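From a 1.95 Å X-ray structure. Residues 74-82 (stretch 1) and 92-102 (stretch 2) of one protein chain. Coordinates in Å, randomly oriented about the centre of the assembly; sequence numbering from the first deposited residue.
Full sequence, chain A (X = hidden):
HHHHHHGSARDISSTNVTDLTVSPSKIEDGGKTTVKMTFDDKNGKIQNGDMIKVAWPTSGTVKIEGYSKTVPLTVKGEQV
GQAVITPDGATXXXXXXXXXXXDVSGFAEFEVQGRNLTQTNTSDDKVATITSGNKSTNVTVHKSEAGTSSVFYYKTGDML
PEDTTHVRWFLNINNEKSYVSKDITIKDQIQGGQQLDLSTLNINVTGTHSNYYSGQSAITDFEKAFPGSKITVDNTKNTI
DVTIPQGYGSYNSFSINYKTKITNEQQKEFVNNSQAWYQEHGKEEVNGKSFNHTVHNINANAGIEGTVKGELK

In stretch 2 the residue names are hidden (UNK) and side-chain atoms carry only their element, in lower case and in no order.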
# COMPACT_ATOMS: atom_id res chain seq x y z
N THR A 74 24.79 -3.15 -4.96
CA THR A 74 26.12 -2.87 -4.41
C THR A 74 27.08 -4.06 -4.45
O THR A 74 26.70 -5.19 -4.16
CB THR A 74 26.04 -2.34 -2.96
OG1 THR A 74 25.22 -3.22 -2.17
CG2 THR A 74 25.45 -0.93 -2.92
N VAL A 75 28.33 -3.77 -4.83
CA VAL A 75 29.42 -4.74 -4.77
C VAL A 75 30.57 -4.15 -3.96
O VAL A 75 31.16 -3.14 -4.36
CB VAL A 75 29.92 -5.16 -6.18
CG1 VAL A 75 31.12 -6.10 -6.08
CG2 VAL A 75 28.81 -5.82 -6.98
N LYS A 76 30.87 -4.78 -2.82
CA LYS A 76 31.93 -4.35 -1.90
C LYS A 76 31.82 -2.86 -1.51
O LYS A 76 32.80 -2.12 -1.52
CB LYS A 76 33.32 -4.68 -2.48
CG LYS A 76 34.43 -4.87 -1.44
CD LYS A 76 34.35 -6.24 -0.77
CE LYS A 76 35.46 -6.42 0.25
NZ LYS A 76 35.40 -7.75 0.91
N GLY A 77 30.60 -2.45 -1.16
CA GLY A 77 30.33 -1.07 -0.74
C GLY A 77 30.12 -0.08 -1.86
O GLY A 77 29.69 1.05 -1.62
N GLU A 78 30.42 -0.49 -3.09
CA GLU A 78 30.31 0.38 -4.26
C GLU A 78 29.02 0.10 -5.03
O GLU A 78 28.75 -1.04 -5.42
CB GLU A 78 31.52 0.19 -5.18
CG GLU A 78 31.74 1.31 -6.19
CD GLU A 78 32.58 2.46 -5.65
OE1 GLU A 78 32.31 2.94 -4.53
OE2 GLU A 78 33.52 2.89 -6.36
N GLN A 79 28.22 1.15 -5.22
CA GLN A 79 26.96 1.05 -5.96
C GLN A 79 27.22 0.94 -7.46
O GLN A 79 27.79 1.84 -8.07
CB GLN A 79 26.05 2.24 -5.65
CG GLN A 79 24.61 2.09 -6.13
CD GLN A 79 23.74 3.28 -5.79
OE1 GLN A 79 23.80 3.83 -4.69
NE2 GLN A 79 22.91 3.69 -6.75
N VAL A 80 26.81 -0.19 -8.04
CA VAL A 80 27.03 -0.47 -9.46
C VAL A 80 25.74 -0.41 -10.28
O VAL A 80 25.78 -0.32 -11.51
CB VAL A 80 27.74 -1.83 -9.69
CG1 VAL A 80 29.15 -1.81 -9.10
CG2 VAL A 80 26.93 -2.99 -9.10
N GLY A 81 24.60 -0.45 -9.60
CA GLY A 81 23.29 -0.39 -10.25
C GLY A 81 22.19 0.12 -9.33
O GLY A 81 22.44 0.43 -8.17
N GLN A 82 20.97 0.20 -9.87
CA GLN A 82 19.82 0.68 -9.11
C GLN A 82 18.52 0.00 -9.55
O GLN A 82 18.27 -0.15 -10.75
CB GLN A 82 19.69 2.20 -9.24
CG GLN A 82 18.82 2.86 -8.18
CD GLN A 82 18.70 4.36 -8.36
OE1 GLN A 82 18.35 4.85 -9.44
NE2 GLN A 82 18.98 5.11 -7.30
N UNK A 92 15.90 -1.93 -13.92
CA UNK A 92 17.23 -2.13 -13.35
C UNK A 92 18.26 -1.43 -14.23
O UNK A 92 18.53 -1.86 -15.35
c UNK A 92 16.47 -4.45 -12.57
c UNK A 92 17.60 -3.65 -13.25
c UNK A 92 16.18 -4.08 -11.11
c UNK A 92 18.95 -3.84 -12.55
N UNK A 93 18.82 -0.33 -13.72
CA UNK A 93 19.77 0.47 -14.48
C UNK A 93 21.19 0.35 -13.91
O UNK A 93 21.40 0.52 -12.71
o UNK A 93 17.96 2.06 -14.83
c UNK A 93 19.35 1.96 -14.52
c UNK A 93 20.15 2.73 -15.58
N UNK A 94 22.14 0.04 -14.79
CA UNK A 94 23.54 -0.12 -14.41
C UNK A 94 24.36 1.11 -14.79
O UNK A 94 24.16 1.70 -15.86
c UNK A 94 23.21 -4.57 -13.27
c UNK A 94 22.42 -3.14 -15.52
c UNK A 94 23.85 -3.38 -13.60
c UNK A 94 24.15 -1.36 -15.08
c UNK A 94 22.18 -5.05 -14.07
c UNK A 94 23.46 -2.65 -14.72
c UNK A 94 21.78 -4.33 -15.19
N UNK A 95 25.27 1.51 -13.90
CA UNK A 95 26.17 2.64 -14.15
C UNK A 95 27.56 2.19 -14.64
O UNK A 95 27.74 1.04 -15.04
n UNK A 95 25.78 2.98 -10.62
c UNK A 95 26.26 3.56 -12.93
o UNK A 95 27.61 2.10 -11.58
c UNK A 95 26.61 2.81 -11.65
N UNK A 96 28.52 3.11 -14.62
CA UNK A 96 29.87 2.86 -15.13
C UNK A 96 30.70 1.91 -14.27
O UNK A 96 31.70 1.35 -14.73
o UNK A 96 31.52 4.64 -13.18
c UNK A 96 30.62 4.18 -15.35
o UNK A 96 30.06 6.06 -13.99
c UNK A 96 30.74 5.01 -14.08
N UNK A 97 30.28 1.72 -13.02
CA UNK A 97 31.02 0.89 -12.06
C UNK A 97 30.82 -0.62 -12.28
O UNK A 97 31.50 -1.43 -11.66
n UNK A 97 32.07 4.66 -8.10
c UNK A 97 30.64 1.26 -10.62
c UNK A 97 30.95 2.70 -10.22
c UNK A 97 32.71 4.32 -9.40
c UNK A 97 32.42 2.89 -9.84
N UNK A 98 29.89 -0.98 -13.17
CA UNK A 98 29.62 -2.38 -13.48
C UNK A 98 30.57 -2.93 -14.55
O UNK A 98 30.68 -4.15 -14.73
c UNK A 98 28.12 -2.60 -13.87
c UNK A 98 27.87 -2.26 -15.34
c UNK A 98 27.68 -4.03 -13.56
N UNK A 99 31.25 -2.03 -15.26
CA UNK A 99 32.16 -2.40 -16.35
C UNK A 99 33.47 -3.00 -15.86
O UNK A 99 34.15 -3.71 -16.60
c UNK A 99 31.55 0.34 -19.09
c UNK A 99 31.22 -0.77 -18.10
c UNK A 99 32.42 -1.20 -17.26
o UNK A 99 30.79 0.49 -20.07
o UNK A 99 32.55 1.06 -18.89
N UNK A 100 33.84 -2.70 -14.61
CA UNK A 100 35.05 -3.25 -14.00
C UNK A 100 34.84 -4.67 -13.46
O UNK A 100 35.80 -5.36 -13.12
c UNK A 100 35.35 -1.38 -10.57
c UNK A 100 34.55 -1.41 -9.27
c UNK A 100 35.58 -2.32 -12.89
c UNK A 100 34.71 -2.26 -11.63
n UNK A 100 33.23 -0.74 -9.38
N UNK A 101 33.58 -5.09 -13.39
CA UNK A 101 33.22 -6.40 -12.85
C UNK A 101 33.05 -7.46 -13.93
O UNK A 101 32.46 -7.21 -14.98
c UNK A 101 31.93 -6.30 -12.02
c UNK A 101 32.70 -6.14 -9.61
c UNK A 101 31.94 -5.45 -10.74
c UNK A 101 30.52 -5.13 -10.32
N UNK A 102 33.59 -8.65 -13.65
CA UNK A 102 33.43 -9.81 -14.52
C UNK A 102 32.69 -10.92 -13.79
O UNK A 102 32.66 -10.94 -12.55
c UNK A 102 34.80 -10.31 -15.00
o UNK A 102 35.63 -10.66 -13.91

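Position 92 carries four carbons, forked at the first, with one arm two carbons long, and its CA approaches Gln82 O: isoleucine. Ile92 is buried in a strand, where a beta-branched apolar chain fits well; Ile92 CA makes a CA-H...O contact with Gln82 O at 3.4 Å.

At position 93, whose backbone pairs with Gln82, one carbon bears an oxygen and a carbon, which is threonine. The pairing runs from Gln82 N to Thr93 O, 2.9 Å, and from Thr93 N to Gln82 O, 3.0 Å. Its side chain shares a face of the sheet with that of Gln82, partly exposed, where a beta-branched residue with a hydroxyl is at home.

Position 94, across from Gly81, has one carbon and then a ring of six carbons, so it is phenylalanine. Phe94 is buried, as a large apolar ring should be. Gly81 CA and Phe94 CA are 4.2 Å apart; a CB on Gly81 would sit a tight 3.4 Å from Phe94 CD2, so the bare glycine leaves room for the ring.

Two carbons, the second carrying one oxygen and one nitrogen, lie beside Gln79 and Val80 and mark position 95 as asparagine. An amide suits this site because its nitrogen can donate and its oxygen accept: Asn95 ND2 gives a weak hydrogen bond to Gln79 O (3.4 Å), while Asn95 OD1 accepts from the backbone N of position 97 at 3.1 Å. Asn95 N bonds to Val80 O at 3.1 Å.

Position 96 ends two carbons in a pair of oxygens and touches nothing on stretch 1: aspartate. Asp96 is exposed, which suits a charged group.

At position 97 four carbons in a row pass Val80 and end in a nitrogen at the carboxylate of Glu78: lysine. Lys97 NZ reaches Glu78 OE2 at 2.9 Å, a salt bridge whose hydrogen bond is weak, while Lys97 CB packs 3.7 Å from Val80 CG1.

Position 98, one carbon carrying two more beside Val80, is valine. Compact and apolar, Val98 suits a buried spot, its CB 4.3 Å from Val80 CB.

Position 99, three carbons, the third with two oxygens, is out of reach of stretch 1: glutamate. Glu99 is charged and exposed, its OE2 bonded elsewhere in the structure.

Position 100 is again four carbons and a nitrogen, the nitrogen near Glu78 and Val80: lysine. The chain is long enough for Lys100 NZ to donate a hydrogen bond to Lys97 O (2.9 Å).

Four carbons forked at the second, against Val75 and Val80, make position 101 leucine, apolar and buried. Leu101 CD1 meets both Val75 CG2 and Val80 CG1, each at 3.8 Å.

Position 102, one carbon and one oxygen beyond stretch 1, is serine; small and polar, Ser102 has its OG bonded elsewhere in the structure.

The contact thus begins as an antiparallel strand pair and continues as side-chain packing around Val80, with a salt bridge at its exposed margin.

Stretch 2 (92-102) ITFNDKVEKLS
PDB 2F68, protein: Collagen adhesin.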